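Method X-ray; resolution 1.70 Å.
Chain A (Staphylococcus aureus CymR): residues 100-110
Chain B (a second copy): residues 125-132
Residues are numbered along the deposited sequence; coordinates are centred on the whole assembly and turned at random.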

# COMPACT_ATOMS: atom_id res chain seq x y z
N PRO A 100 9.50 -1.12 -16.53
CA PRO A 100 10.96 -1.13 -16.45
C PRO A 100 11.42 -1.64 -15.09
O PRO A 100 10.72 -1.49 -14.08
CB PRO A 100 11.34 0.34 -16.65
CG PRO A 100 10.10 1.12 -16.40
CD PRO A 100 8.96 0.23 -16.78
N PRO A 101 12.60 -2.28 -15.05
CA PRO A 101 13.17 -2.81 -13.82
C PRO A 101 13.25 -1.79 -12.67
O PRO A 101 12.99 -2.17 -11.53
CB PRO A 101 14.57 -3.25 -14.26
CG PRO A 101 14.35 -3.70 -15.66
CD PRO A 101 13.41 -2.65 -16.22
N ALA A 102 13.59 -0.54 -12.95
CA ALA A 102 13.62 0.45 -11.88
C ALA A 102 12.25 0.64 -11.22
O ALA A 102 12.16 0.84 -10.01
CB ALA A 102 14.15 1.79 -12.40
N GLN A 103 11.20 0.60 -12.03
CA GLN A 103 9.85 0.78 -11.49
C GLN A 103 9.41 -0.43 -10.68
O GLN A 103 8.80 -0.29 -9.62
CB GLN A 103 8.86 1.07 -12.61
CG GLN A 103 7.45 1.35 -12.13
CD GLN A 103 6.61 2.00 -13.21
OE1 GLN A 103 7.14 2.56 -14.17
NE2 GLN A 103 5.29 1.95 -13.05
N LYS A 104 9.73 -1.62 -11.17
CA LYS A 104 9.46 -2.83 -10.39
C LYS A 104 10.16 -2.75 -9.03
O LYS A 104 9.58 -3.12 -8.02
CB LYS A 104 9.88 -4.09 -11.14
CG LYS A 104 8.94 -4.49 -12.27
CD LYS A 104 9.47 -5.71 -13.00
CE LYS A 104 8.71 -5.97 -14.30
NZ LYS A 104 7.48 -6.79 -14.08
N GLN A 105 11.40 -2.28 -9.01
CA GLN A 105 12.13 -2.18 -7.76
C GLN A 105 11.54 -1.12 -6.83
O GLN A 105 11.51 -1.28 -5.61
CB GLN A 105 13.62 -1.93 -8.00
CG GLN A 105 14.45 -1.81 -6.72
CD GLN A 105 14.32 -3.04 -5.82
OE1 GLN A 105 13.88 -4.10 -6.27
NE2 GLN A 105 14.69 -2.89 -4.55
N LEU A 106 11.05 -0.03 -7.42
CA LEU A 106 10.37 0.99 -6.64
C LEU A 106 9.20 0.41 -5.86
O LEU A 106 9.05 0.67 -4.66
CB LEU A 106 9.86 2.11 -7.56
CG LEU A 106 9.09 3.22 -6.84
CD1 LEU A 106 9.96 3.90 -5.80
CD2 LEU A 106 8.59 4.23 -7.87
N TRP A 107 8.37 -0.40 -6.52
CA TRP A 107 7.24 -1.03 -5.83
C TRP A 107 7.72 -1.95 -4.72
O TRP A 107 7.09 -2.06 -3.67
CB TRP A 107 6.36 -1.84 -6.79
CG TRP A 107 5.89 -1.16 -8.02
CD1 TRP A 107 5.85 -1.69 -9.27
CD2 TRP A 107 5.39 0.18 -8.12
NE1 TRP A 107 5.36 -0.76 -10.16
CE2 TRP A 107 5.06 0.39 -9.48
CE3 TRP A 107 5.17 1.21 -7.21
CZ2 TRP A 107 4.55 1.59 -9.94
CZ3 TRP A 107 4.66 2.41 -7.68
CH2 TRP A 107 4.35 2.59 -9.03
N ILE A 108 8.84 -2.63 -4.96
CA ILE A 108 9.39 -3.51 -3.94
C ILE A 108 9.80 -2.68 -2.74
O ILE A 108 9.59 -3.08 -1.58
CB ILE A 108 10.62 -4.30 -4.45
CG1 ILE A 108 10.22 -5.27 -5.56
CG2 ILE A 108 11.30 -5.04 -3.30
CD1 ILE A 108 9.10 -6.17 -5.21
N ARG A 109 10.41 -1.52 -3.00
CA ARG A 109 10.83 -0.62 -1.94
C ARG A 109 9.64 -0.15 -1.11
O ARG A 109 9.71 -0.06 0.11
CB ARG A 109 11.60 0.58 -2.50
CG ARG A 109 13.11 0.41 -2.50
CD ARG A 109 13.82 1.75 -2.83
NE ARG A 109 13.67 2.10 -4.24
CZ ARG A 109 13.65 3.35 -4.71
NH1 ARG A 109 13.77 4.38 -3.90
NH2 ARG A 109 13.51 3.55 -6.01
N MET A 110 8.54 0.16 -1.79
CA MET A 110 7.33 0.59 -1.11
C MET A 110 6.78 -0.54 -0.24
O MET A 110 6.51 -0.34 0.93
CB MET A 110 6.29 1.06 -2.12
CG MET A 110 6.70 2.35 -2.82
SD MET A 110 5.73 2.70 -4.29
CE MET A 110 4.10 2.26 -3.70
N TYR B 125 16.76 9.33 -10.87
CA TYR B 125 17.16 8.13 -10.15
C TYR B 125 16.56 6.90 -10.83
O TYR B 125 17.26 5.92 -11.09
CB TYR B 125 16.68 8.27 -8.71
CG TYR B 125 17.43 7.45 -7.70
CD1 TYR B 125 18.60 7.93 -7.12
CD2 TYR B 125 16.97 6.20 -7.32
CE1 TYR B 125 19.29 7.18 -6.19
CE2 TYR B 125 17.65 5.44 -6.39
CZ TYR B 125 18.81 5.94 -5.83
OH TYR B 125 19.48 5.18 -4.90
N LEU B 126 15.27 6.95 -11.14
CA LEU B 126 14.63 5.83 -11.84
C LEU B 126 15.26 5.57 -13.22
O LEU B 126 15.36 4.44 -13.68
CB LEU B 126 13.13 6.06 -11.97
CG LEU B 126 12.36 6.01 -10.65
CD1 LEU B 126 10.93 6.49 -10.79
CD2 LEU B 126 12.40 4.58 -10.07
N ALA B 127 15.68 6.64 -13.88
CA ALA B 127 16.22 6.51 -15.22
C ALA B 127 17.63 5.91 -15.22
O ALA B 127 18.05 5.34 -16.23
CB ALA B 127 16.22 7.86 -15.91
N GLU B 128 18.34 6.04 -14.11
CA GLU B 128 19.75 5.66 -14.06
C GLU B 128 20.01 4.37 -13.30
O GLU B 128 21.16 3.99 -13.06
CB GLU B 128 20.59 6.79 -13.48
CG GLU B 128 20.66 7.99 -14.43
CD GLU B 128 21.45 9.16 -13.88
OE1 GLU B 128 21.81 10.05 -14.68
OE2 GLU B 128 21.70 9.20 -12.66
N TYR B 129 18.94 3.71 -12.89
CA TYR B 129 19.04 2.42 -12.21
C TYR B 129 19.75 1.44 -13.13
O TYR B 129 19.46 1.37 -14.32
CB TYR B 129 17.62 1.93 -11.90
CG TYR B 129 17.46 0.59 -11.21
CD1 TYR B 129 17.63 0.48 -9.84
CD2 TYR B 129 17.04 -0.52 -11.92
CE1 TYR B 129 17.42 -0.75 -9.19
CE2 TYR B 129 16.83 -1.74 -11.29
CZ TYR B 129 17.03 -1.85 -9.94
OH TYR B 129 16.81 -3.07 -9.33
N VAL B 130 20.70 0.69 -12.57
CA VAL B 130 21.51 -0.22 -13.35
C VAL B 130 21.13 -1.65 -13.03
O VAL B 130 21.16 -2.04 -11.88
CB VAL B 130 23.00 -0.04 -13.04
CG1 VAL B 130 23.83 -1.07 -13.82
CG2 VAL B 130 23.44 1.38 -13.40
N ASP B 131 20.78 -2.42 -14.05
CA ASP B 131 20.41 -3.82 -13.86
C ASP B 131 21.21 -4.67 -14.84
O ASP B 131 21.99 -4.13 -15.62
CB ASP B 131 18.91 -3.98 -14.11
CG ASP B 131 18.41 -5.39 -13.90
OD1 ASP B 131 18.97 -6.12 -13.06
OD2 ASP B 131 17.42 -5.75 -14.57
N THR B 132 21.05 -5.99 -14.76
CA THR B 132 21.52 -6.94 -15.79
C THR B 132 22.29 -8.12 -15.20
O THR B 132 22.23 -8.38 -14.00
CB THR B 132 22.34 -6.28 -16.93
OG1 THR B 132 22.05 -6.93 -18.18
CG2 THR B 132 23.85 -6.35 -16.66

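At the centre of this contact between two copies of CymR lies a very small side chain. The methyl group of Ala A102 fits into a recess of chain B, where its CB lies 3.2 Å from the backbone carbonyl O of Leu B126, 4.0 Å from CD2 of the same leucine and 3.5 Å from CB of Tyr B129. So close an approach to main-chain atoms suits alanine, whose lone methyl lets the two backbones come together: the CA atoms of Ala A102 and Leu B126 are 5.5 Å apart. The contact with the carbonyl is one of packing, since a methyl group is no conventional hydrogen-bond donor.

Leu B126 supplies the other half of the apolar core. Its CA-to-CB bond points sideways to chain A, but with chi1 in m and chi2 in t the end of the side chain comes nearer, and CD2 reaches the helix surface. Besides touching Ala A102, this methyl lies 4.3 Å from CB of Leu A106, one helical turn further on. Leucine serves well here because its branched end can touch successive turns of a helix at once. Both leucines and Ala A102 are buried, so the cluster gains from the exclusion of water.

The backbones explain this pattern. Chain A presents a helix that starts at Pro A101, with Pro A100 at the N-cap position. Proline lacks an amide hydrogen, which costs little in the first turn, where amide groups have no preceding carbonyl within the helix to bond. The regular ladder begins with Lys A104 N to Pro A100 O at 3.1 Å and continues with Gln A105 N to Pro A101 O at 3.0 Å. Pro A101, Ala A102, Gln A105, Leu A106 and Arg A109 consequently fall on one side, facing chain B. That chain offers the end of a helix and the loop that follows it, which carries Tyr B129 and Asp B131 toward chain A.

Tyr B129 covers the beginning of the chain A helix. Its ring places one face over Ala A102 CA, which lies 4.0 Å from the ring centroid and 28° off the normal, a CH-pi contact in which a slightly polarised C-H group meets the pi electrons. Pro A101 adds an apolar neighbour, its CB 4.0 Å from Tyr B129 CE2. A broad, flat ring can thus lie over Ala A102 and still touch Pro A101, while its hydroxyl extends to the margin, with OH 3.6 Å from Gln A105 CB.

At the edge the contacts become polar in character without becoming bonds. Asp B131 OD2 lies 3.8 Å from Pro A101 CB, a van der Waals approach by a carboxylate in an exposed position. Arg A109 brings its guanidinium edge near Leu B126, NH2 to CD2 being 4.3 Å, while its NH1 is hydrogen-bonded elsewhere in the structure. No hydrogen bond crosses between the stretches; the 397 Å² they bury together rests on shape and apolar contact.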